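Local coordinates for tannase (Lactobacillus plantarum, PDB 3WA7), which hydrolyses the galloyl ester bonds of tannins, probably as a serine esterase of the alpha/beta-hydrolase fold, at residues A139-K144 against Y180-L185; E217-G222 against A334-L339; N359-A364 against Q392-L397. All coordinates share one frame; numbering follows the deposited sequence.

In the fold
The three contacts follow one another along the chain of this alpha/beta-hydrolase. Contact 1 joins helices 131-145 and 182-188, which belong to connections between strands of the large mixed sheet. Contacts 2 and 3 both lie in the long insertion between strands 199-203 and 410-414, the place where many relatives carry a lid. Helix 209-220 links these two: its end forms contact 2, and L209 at its start packs on L360 and F361 of contact 3. Contacts 1 and 3 have centres about 17 Å apart and touch, A393 meeting Y180 and F181, so there the insertion meets the body of the fold; contact 2 lies farther out, centred about 28 Å from contact 3 and 41 Å from contact 1.

Contact 1. Residues A139-K144 against Y180-L185; sequences AIRYVK and YFEPAL
R141 starts from helix 131-145 with CG anti to the carbonyl carbon (chi1 -65°) and then runs extended from CG to NE, which carries its guanidinium across to E182, whose own chain bends at chi2 (56°) to bring the carboxylate round. The two groups meet as an end-on, two-pronged salt bridge. R141 NH1 donates to E182 OE2 at 3.0 Å, using the syn lone pair of that oxygen, while R141 NH2 donates to E182 OE1 at 3.1 Å, again from the syn side but somewhat out of the carboxylate plane. Both oxygens lie close to the guanidinium plane, and the two flat groups are only 26° from coplanar, so the pair of bonds fixes the rotation of each. From above comes L185: its CD1 sits over the centre of one guanidinium face, 3.4 Å from R141 CZ, placing an apolar methyl on the flat side while the polar rim is used by the acid. R141 NH2 also forms a salt bridge with D195, so two carboxylates share the charge of one guanidinium. Just before helix 182-188, F181 in the 3-10 turn packs on I133 and K137 of helix 131-145, and L185 also reaches V134. On the sheet side, A139, I140 and V143 rest on M71 of strand 69-72, so one flank of helix 131-145 faces the central sheet and another, about a quarter-turn round, helix 182-188.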
# COMPACT_ATOMS: atom_id res chain seq x y z
N ALA A 139 -2.63 6.82 15.23
CA ALA A 139 -3.49 7.84 14.63
C ALA A 139 -4.94 7.37 14.63
O ALA A 139 -5.85 8.14 14.91
CB ALA A 139 -3.03 8.15 13.21
N ILE A 140 -5.15 6.10 14.30
CA ILE A 140 -6.49 5.54 14.30
C ILE A 140 -7.06 5.57 15.72
O ILE A 140 -8.22 5.92 15.92
CB ILE A 140 -6.49 4.09 13.77
CG1 ILE A 140 -6.07 4.09 12.30
CG2 ILE A 140 -7.88 3.46 13.95
CD1 ILE A 140 -5.79 2.70 11.73
N ARG A 141 -6.25 5.20 16.71
CA ARG A 141 -6.73 5.22 18.09
C ARG A 141 -7.10 6.64 18.51
O ARG A 141 -8.08 6.83 19.23
CB ARG A 141 -5.67 4.65 19.05
CG ARG A 141 -5.39 3.19 18.79
CD ARG A 141 -4.59 2.53 19.89
NE ARG A 141 -4.53 1.10 19.65
CZ ARG A 141 -4.16 0.19 20.55
NH1 ARG A 141 -3.79 0.57 21.77
NH2 ARG A 141 -4.16 -1.09 20.22
N TYR A 142 -6.33 7.62 18.06
CA TYR A 142 -6.62 9.02 18.39
C TYR A 142 -8.01 9.38 17.86
O TYR A 142 -8.82 9.98 18.56
CB TYR A 142 -5.59 9.96 17.76
CG TYR A 142 -5.88 11.42 18.05
CD1 TYR A 142 -5.43 12.02 19.22
CD2 TYR A 142 -6.66 12.18 17.17
CE1 TYR A 142 -5.76 13.35 19.52
CE2 TYR A 142 -6.99 13.50 17.46
CZ TYR A 142 -6.54 14.07 18.63
OH TYR A 142 -6.89 15.37 18.93
N VAL A 143 -8.27 9.01 16.61
CA VAL A 143 -9.55 9.30 15.98
C VAL A 143 -10.71 8.63 16.71
O VAL A 143 -11.69 9.29 17.06
CB VAL A 143 -9.56 8.85 14.50
CG1 VAL A 143 -10.97 8.93 13.93
CG2 VAL A 143 -8.61 9.72 13.69
N LYS A 144 -10.59 7.33 16.94
CA LYS A 144 -11.65 6.58 17.60
C LYS A 144 -11.87 7.01 19.05
O LYS A 144 -13.00 7.01 19.54
CB LYS A 144 -11.36 5.07 17.51
CG LYS A 144 -11.25 4.59 16.06
CD LYS A 144 -11.16 3.08 15.92
CE LYS A 144 -12.51 2.40 16.14
NZ LYS A 144 -12.39 0.91 15.98
N TYR A 180 0.41 -7.64 19.45
CA TYR A 180 1.83 -7.49 19.11
C TYR A 180 2.31 -6.04 19.19
O TYR A 180 3.45 -5.78 19.58
CB TYR A 180 2.10 -8.02 17.70
CG TYR A 180 3.55 -7.92 17.30
CD1 TYR A 180 4.47 -8.90 17.67
CD2 TYR A 180 4.03 -6.81 16.59
CE1 TYR A 180 5.82 -8.79 17.35
CE2 TYR A 180 5.37 -6.69 16.26
CZ TYR A 180 6.26 -7.68 16.64
OH TYR A 180 7.60 -7.56 16.33
N PHE A 181 1.43 -5.11 18.83
CA PHE A 181 1.79 -3.70 18.82
C PHE A 181 1.48 -2.93 20.09
O PHE A 181 1.79 -1.74 20.19
CB PHE A 181 1.09 -3.01 17.64
CG PHE A 181 1.27 -3.74 16.33
CD1 PHE A 181 0.42 -4.77 15.97
CD2 PHE A 181 2.33 -3.42 15.49
CE1 PHE A 181 0.61 -5.48 14.78
CE2 PHE A 181 2.53 -4.11 14.30
CZ PHE A 181 1.67 -5.15 13.94
N GLU A 182 0.88 -3.60 21.07
CA GLU A 182 0.52 -2.93 22.31
C GLU A 182 1.71 -2.33 23.06
O GLU A 182 1.65 -1.19 23.52
CB GLU A 182 -0.26 -3.88 23.22
CG GLU A 182 -1.21 -3.17 24.18
CD GLU A 182 -2.20 -2.28 23.46
OE1 GLU A 182 -2.87 -2.75 22.51
OE2 GLU A 182 -2.33 -1.09 23.84
N PRO A 183 2.82 -3.08 23.19
CA PRO A 183 3.97 -2.51 23.90
C PRO A 183 4.45 -1.18 23.30
O PRO A 183 4.72 -0.22 24.03
CB PRO A 183 5.02 -3.61 23.79
CG PRO A 183 4.18 -4.85 23.86
CD PRO A 183 3.04 -4.51 22.92
N ALA A 184 4.55 -1.13 21.98
CA ALA A 184 4.99 0.08 21.29
C ALA A 184 4.01 1.24 21.49
O ALA A 184 4.40 2.38 21.74
CB ALA A 184 5.18 -0.20 19.80
N LEU A 185 2.72 0.94 21.38
CA LEU A 185 1.69 1.95 21.54
C LEU A 185 1.64 2.47 22.98
O LEU A 185 1.37 3.65 23.21
CB LEU A 185 0.33 1.39 21.12
CG LEU A 185 0.22 1.14 19.61
CD1 LEU A 185 -0.98 0.25 19.31
CD2 LEU A 185 0.12 2.47 18.89

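Contact 2. Residues E217-G222 against A334-L339; sequences EWQFNG and AYLKSL
Q219 OE1 is gripped twice, by hydrogen bonds with F424 N and S423 OG, and the chain leading to that held amide lies against L336. This is helix-to-helix packing within the insertion of the alpha/beta-hydrolase fold, where the end of helix 209-220 meets helix 332-339. With CG anti to the backbone N (chi1 -178°) and the chain extended beyond it, Q219 crosses the L336 side chain at about a right angle. The two L336 methyls lie side by side along the same flank of the glutamine chain, CD1 and CD2 each 3.8 Å from Q219 CG, and CD2 also 3.7 Å from Q219 NE2. L336 CD1 also abuts the backbone, 3.3 Å from Q219 O. With only the methyl of an alanine here, F424 N and S423 OG would probably lose their shared acceptor and a gap would open beside both L336 methyls. The next residue, F220, closes helix 209-220 and adds its ring to the same interface. Q219 CG lies over one face of that ring, whereas L336 meets its rim: L336 O is in the ring plane, 3.9 Å from F220 CE2.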
# COMPACT_ATOMS: atom_id res chain seq x y z
N GLU A 217 10.90 -13.27 -9.33
CA GLU A 217 11.63 -14.13 -10.25
C GLU A 217 10.73 -15.14 -10.96
O GLU A 217 11.02 -15.55 -12.08
CB GLU A 217 12.78 -14.83 -9.52
CG GLU A 217 13.81 -13.84 -8.99
CD GLU A 217 14.16 -12.77 -10.02
OE1 GLU A 217 14.50 -13.12 -11.16
OE2 GLU A 217 14.08 -11.57 -9.68
N TRP A 218 9.64 -15.54 -10.31
CA TRP A 218 8.71 -16.44 -10.98
C TRP A 218 8.22 -15.68 -12.21
O TRP A 218 8.07 -16.24 -13.30
CB TRP A 218 7.51 -16.77 -10.09
CG TRP A 218 6.36 -17.35 -10.87
CD1 TRP A 218 6.25 -18.63 -11.35
CD2 TRP A 218 5.21 -16.64 -11.35
NE1 TRP A 218 5.10 -18.75 -12.10
CE2 TRP A 218 4.45 -17.55 -12.11
CE3 TRP A 218 4.76 -15.32 -11.21
CZ2 TRP A 218 3.25 -17.18 -12.74
CZ3 TRP A 218 3.56 -14.95 -11.83
CH2 TRP A 218 2.82 -15.88 -12.59
N GLN A 219 7.98 -14.38 -12.03
CA GLN A 219 7.48 -13.54 -13.11
C GLN A 219 8.52 -13.13 -14.15
O GLN A 219 8.26 -13.21 -15.36
CB GLN A 219 6.83 -12.29 -12.54
CG GLN A 219 6.23 -11.37 -13.60
CD GLN A 219 5.40 -10.26 -12.99
OE1 GLN A 219 4.53 -10.52 -12.16
NE2 GLN A 219 5.65 -9.03 -13.41
N PHE A 220 9.70 -12.72 -13.71
CA PHE A 220 10.71 -12.24 -14.65
C PHE A 220 11.90 -13.13 -14.99
O PHE A 220 12.79 -12.71 -15.72
CB PHE A 220 11.23 -10.87 -14.19
CG PHE A 220 10.22 -9.76 -14.36
CD1 PHE A 220 9.70 -9.09 -13.26
CD2 PHE A 220 9.81 -9.37 -15.63
CE1 PHE A 220 8.77 -8.05 -13.42
CE2 PHE A 220 8.89 -8.33 -15.81
CZ PHE A 220 8.37 -7.67 -14.69
N ASN A 221 11.92 -14.36 -14.49
CA ASN A 221 13.03 -15.24 -14.83
C ASN A 221 13.09 -15.39 -16.34
O ASN A 221 12.05 -15.56 -16.99
CB ASN A 221 12.85 -16.62 -14.18
CG ASN A 221 13.93 -17.59 -14.59
OD1 ASN A 221 13.70 -18.48 -15.42
ND2 ASN A 221 15.13 -17.43 -14.03
N GLY A 222 14.29 -15.32 -16.91
CA GLY A 222 14.42 -15.44 -18.35
C GLY A 222 14.60 -14.09 -19.01
O GLY A 222 15.07 -14.00 -20.15
N ALA A 334 5.67 -13.32 -23.37
CA ALA A 334 5.90 -12.28 -24.36
C ALA A 334 5.51 -10.92 -23.79
O ALA A 334 6.22 -9.93 -23.98
CB ALA A 334 5.11 -12.56 -25.63
N TYR A 335 4.38 -10.87 -23.08
CA TYR A 335 3.93 -9.61 -22.49
C TYR A 335 4.94 -9.10 -21.47
O TYR A 335 5.30 -7.91 -21.47
CB TYR A 335 2.57 -9.81 -21.79
CG TYR A 335 2.10 -8.58 -21.05
CD1 TYR A 335 1.63 -7.46 -21.74
CD2 TYR A 335 2.16 -8.51 -19.65
CE1 TYR A 335 1.24 -6.31 -21.06
CE2 TYR A 335 1.78 -7.36 -18.96
CZ TYR A 335 1.31 -6.26 -19.68
OH TYR A 335 0.93 -5.12 -19.01
N LEU A 336 5.41 -9.99 -20.60
CA LEU A 336 6.38 -9.60 -19.58
C LEU A 336 7.68 -9.08 -20.17
O LEU A 336 8.26 -8.12 -19.66
CB LEU A 336 6.65 -10.79 -18.65
CG LEU A 336 5.39 -11.18 -17.87
CD1 LEU A 336 5.60 -12.48 -17.13
CD2 LEU A 336 5.01 -10.05 -16.91
N LYS A 337 8.15 -9.71 -21.25
CA LYS A 337 9.37 -9.26 -21.90
C LYS A 337 9.15 -7.87 -22.49
O LYS A 337 10.03 -7.01 -22.46
CB LYS A 337 9.78 -10.24 -23.00
CG LYS A 337 11.04 -9.85 -23.76
CD LYS A 337 11.39 -10.89 -24.81
CE LYS A 337 12.64 -10.50 -25.58
NZ LYS A 337 12.97 -11.48 -26.66
N SER A 338 7.95 -7.66 -23.03
CA SER A 338 7.57 -6.39 -23.64
C SER A 338 7.46 -5.31 -22.57
O SER A 338 7.89 -4.18 -22.76
CB SER A 338 6.24 -6.55 -24.38
OG SER A 338 5.88 -5.36 -25.06
N LEU A 339 6.88 -5.67 -21.43
CA LEU A 339 6.70 -4.74 -20.32
C LEU A 339 8.04 -4.35 -19.69
O LEU A 339 8.23 -3.20 -19.28
CB LEU A 339 5.81 -5.39 -19.26
CG LEU A 339 5.50 -4.55 -18.02
CD1 LEU A 339 4.83 -3.24 -18.42
CD2 LEU A 339 4.59 -5.35 -17.10

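Contact 3. Residues N359-A364 against Q392-L397; sequences NLFGDA and QAINPL
Two helix ends in the insertion of the alpha/beta-hydrolase fold meet here, with F361, the first residue past helix 356-360, facing I394, the first past helix 388-393. The side chains approach from opposite directions. I394 reaches with its CD1 methyl, which lies 3.5 Å from F361 CZ and 3.7 Å from F361 CE2, so the far end of the ring does the touching. Beside the ring, L360 CD2 makes a looser apolar contact with the same I394 CD1 at 4.3 Å. One methyl thus serves both residues of the opposing helix end. I394 sets CG1 between its backbone N and carbonyl carbon (chi1 66°), the crowded position, and from there CD1 projects toward the phenylalanine. The backbones stay well apart, and the contact is made by side chains alone. Both helices finish in a tight turn, with G362 N bonded to N359 O and N395 N bonded to Q392 O, each at 3.2 Å. Directly after I394 the chain makes an Asx turn: L397 N donates to N395 OD1 at 3.1 Å, from 45° above the carbonyl plane, a capping bond ahead of helix 398-401. The amide of N395 is held at its other end too, since ND2 bonds to N208 and E210. L209 of helix 209-220 packs on both L360 and F361, while I394 and P396 rest on L171 of helix 164-174, so where the ends of helices 356-360 and 388-393 meet, the first is backed by helix 209-220 and the second by helix 164-174 of the hydrolase core.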
# COMPACT_ATOMS: atom_id res chain seq x y z
N ASN A 359 16.63 -1.54 4.57
CA ASN A 359 16.70 -0.42 5.52
C ASN A 359 15.48 -0.44 6.45
O ASN A 359 15.59 -0.11 7.63
CB ASN A 359 16.77 0.89 4.74
CG ASN A 359 17.06 2.10 5.61
OD1 ASN A 359 16.71 3.22 5.25
ND2 ASN A 359 17.73 1.88 6.75
N LEU A 360 14.32 -0.81 5.91
CA LEU A 360 13.10 -0.90 6.71
C LEU A 360 13.29 -1.89 7.84
O LEU A 360 12.86 -1.66 8.97
CB LEU A 360 11.92 -1.37 5.84
CG LEU A 360 10.68 -1.85 6.61
CD1 LEU A 360 10.02 -0.67 7.32
CD2 LEU A 360 9.70 -2.52 5.64
N PHE A 361 13.96 -3.01 7.54
CA PHE A 361 14.18 -4.05 8.54
C PHE A 361 15.40 -3.87 9.44
O PHE A 361 15.77 -4.78 10.18
CB PHE A 361 14.22 -5.42 7.86
CG PHE A 361 12.85 -5.98 7.54
CD1 PHE A 361 12.41 -6.07 6.23
CD2 PHE A 361 12.01 -6.40 8.57
CE1 PHE A 361 11.14 -6.59 5.94
CE2 PHE A 361 10.74 -6.92 8.29
CZ PHE A 361 10.31 -7.02 6.97
N GLY A 362 16.03 -2.70 9.37
CA GLY A 362 17.15 -2.45 10.25
C GLY A 362 16.54 -2.13 11.60
O GLY A 362 15.31 -2.06 11.72
N ASP A 363 17.36 -1.95 12.63
CA ASP A 363 16.84 -1.60 13.95
C ASP A 363 17.80 -0.67 14.67
O ASP A 363 18.66 -0.06 14.04
CB ASP A 363 16.55 -2.86 14.79
CG ASP A 363 17.79 -3.70 15.04
OD1 ASP A 363 18.92 -3.25 14.75
OD2 ASP A 363 17.63 -4.83 15.55
N ALA A 364 17.64 -0.56 15.98
CA ALA A 364 18.48 0.33 16.78
C ALA A 364 19.97 0.06 16.63
O ALA A 364 20.78 0.96 16.86
CB ALA A 364 18.08 0.23 18.25
N GLN A 392 6.65 -11.37 10.21
CA GLN A 392 5.28 -11.88 10.15
C GLN A 392 4.25 -10.82 10.58
O GLN A 392 3.19 -10.68 9.97
CB GLN A 392 5.15 -13.11 11.06
CG GLN A 392 3.76 -13.71 11.12
CD GLN A 392 3.69 -14.88 12.08
OE1 GLN A 392 4.35 -15.90 11.88
NE2 GLN A 392 2.89 -14.73 13.13
N ALA A 393 4.59 -10.07 11.63
CA ALA A 393 3.72 -9.04 12.16
C ALA A 393 3.37 -7.93 11.17
O ALA A 393 2.28 -7.36 11.24
CB ALA A 393 4.34 -8.43 13.42
N ILE A 394 4.28 -7.60 10.26
CA ILE A 394 3.99 -6.54 9.31
C ILE A 394 3.53 -7.03 7.94
O ILE A 394 3.45 -6.26 6.99
CB ILE A 394 5.20 -5.58 9.11
CG1 ILE A 394 6.36 -6.30 8.44
CG2 ILE A 394 5.61 -4.99 10.45
CD1 ILE A 394 7.45 -5.35 7.97
N ASN A 395 3.22 -8.32 7.85
CA ASN A 395 2.73 -8.91 6.61
C ASN A 395 1.21 -9.04 6.77
O ASN A 395 0.73 -9.79 7.62
CB ASN A 395 3.34 -10.29 6.39
CG ASN A 395 2.99 -10.88 5.03
OD1 ASN A 395 2.01 -10.47 4.39
ND2 ASN A 395 3.77 -11.86 4.58
N PRO A 396 0.43 -8.29 5.97
CA PRO A 396 -1.03 -8.37 6.07
C PRO A 396 -1.58 -9.80 6.01
O PRO A 396 -2.54 -10.13 6.70
CB PRO A 396 -1.50 -7.52 4.89
CG PRO A 396 -0.42 -6.50 4.76
CD PRO A 396 0.83 -7.33 4.93
N LEU A 397 -0.95 -10.64 5.19
CA LEU A 397 -1.39 -12.02 5.02
C LEU A 397 -1.40 -12.84 6.31
O LEU A 397 -2.24 -13.73 6.47
CB LEU A 397 -0.51 -12.72 3.98
CG LEU A 397 -0.40 -12.10 2.59
CD1 LEU A 397 0.41 -13.03 1.70
CD2 LEU A 397 -1.78 -11.87 1.99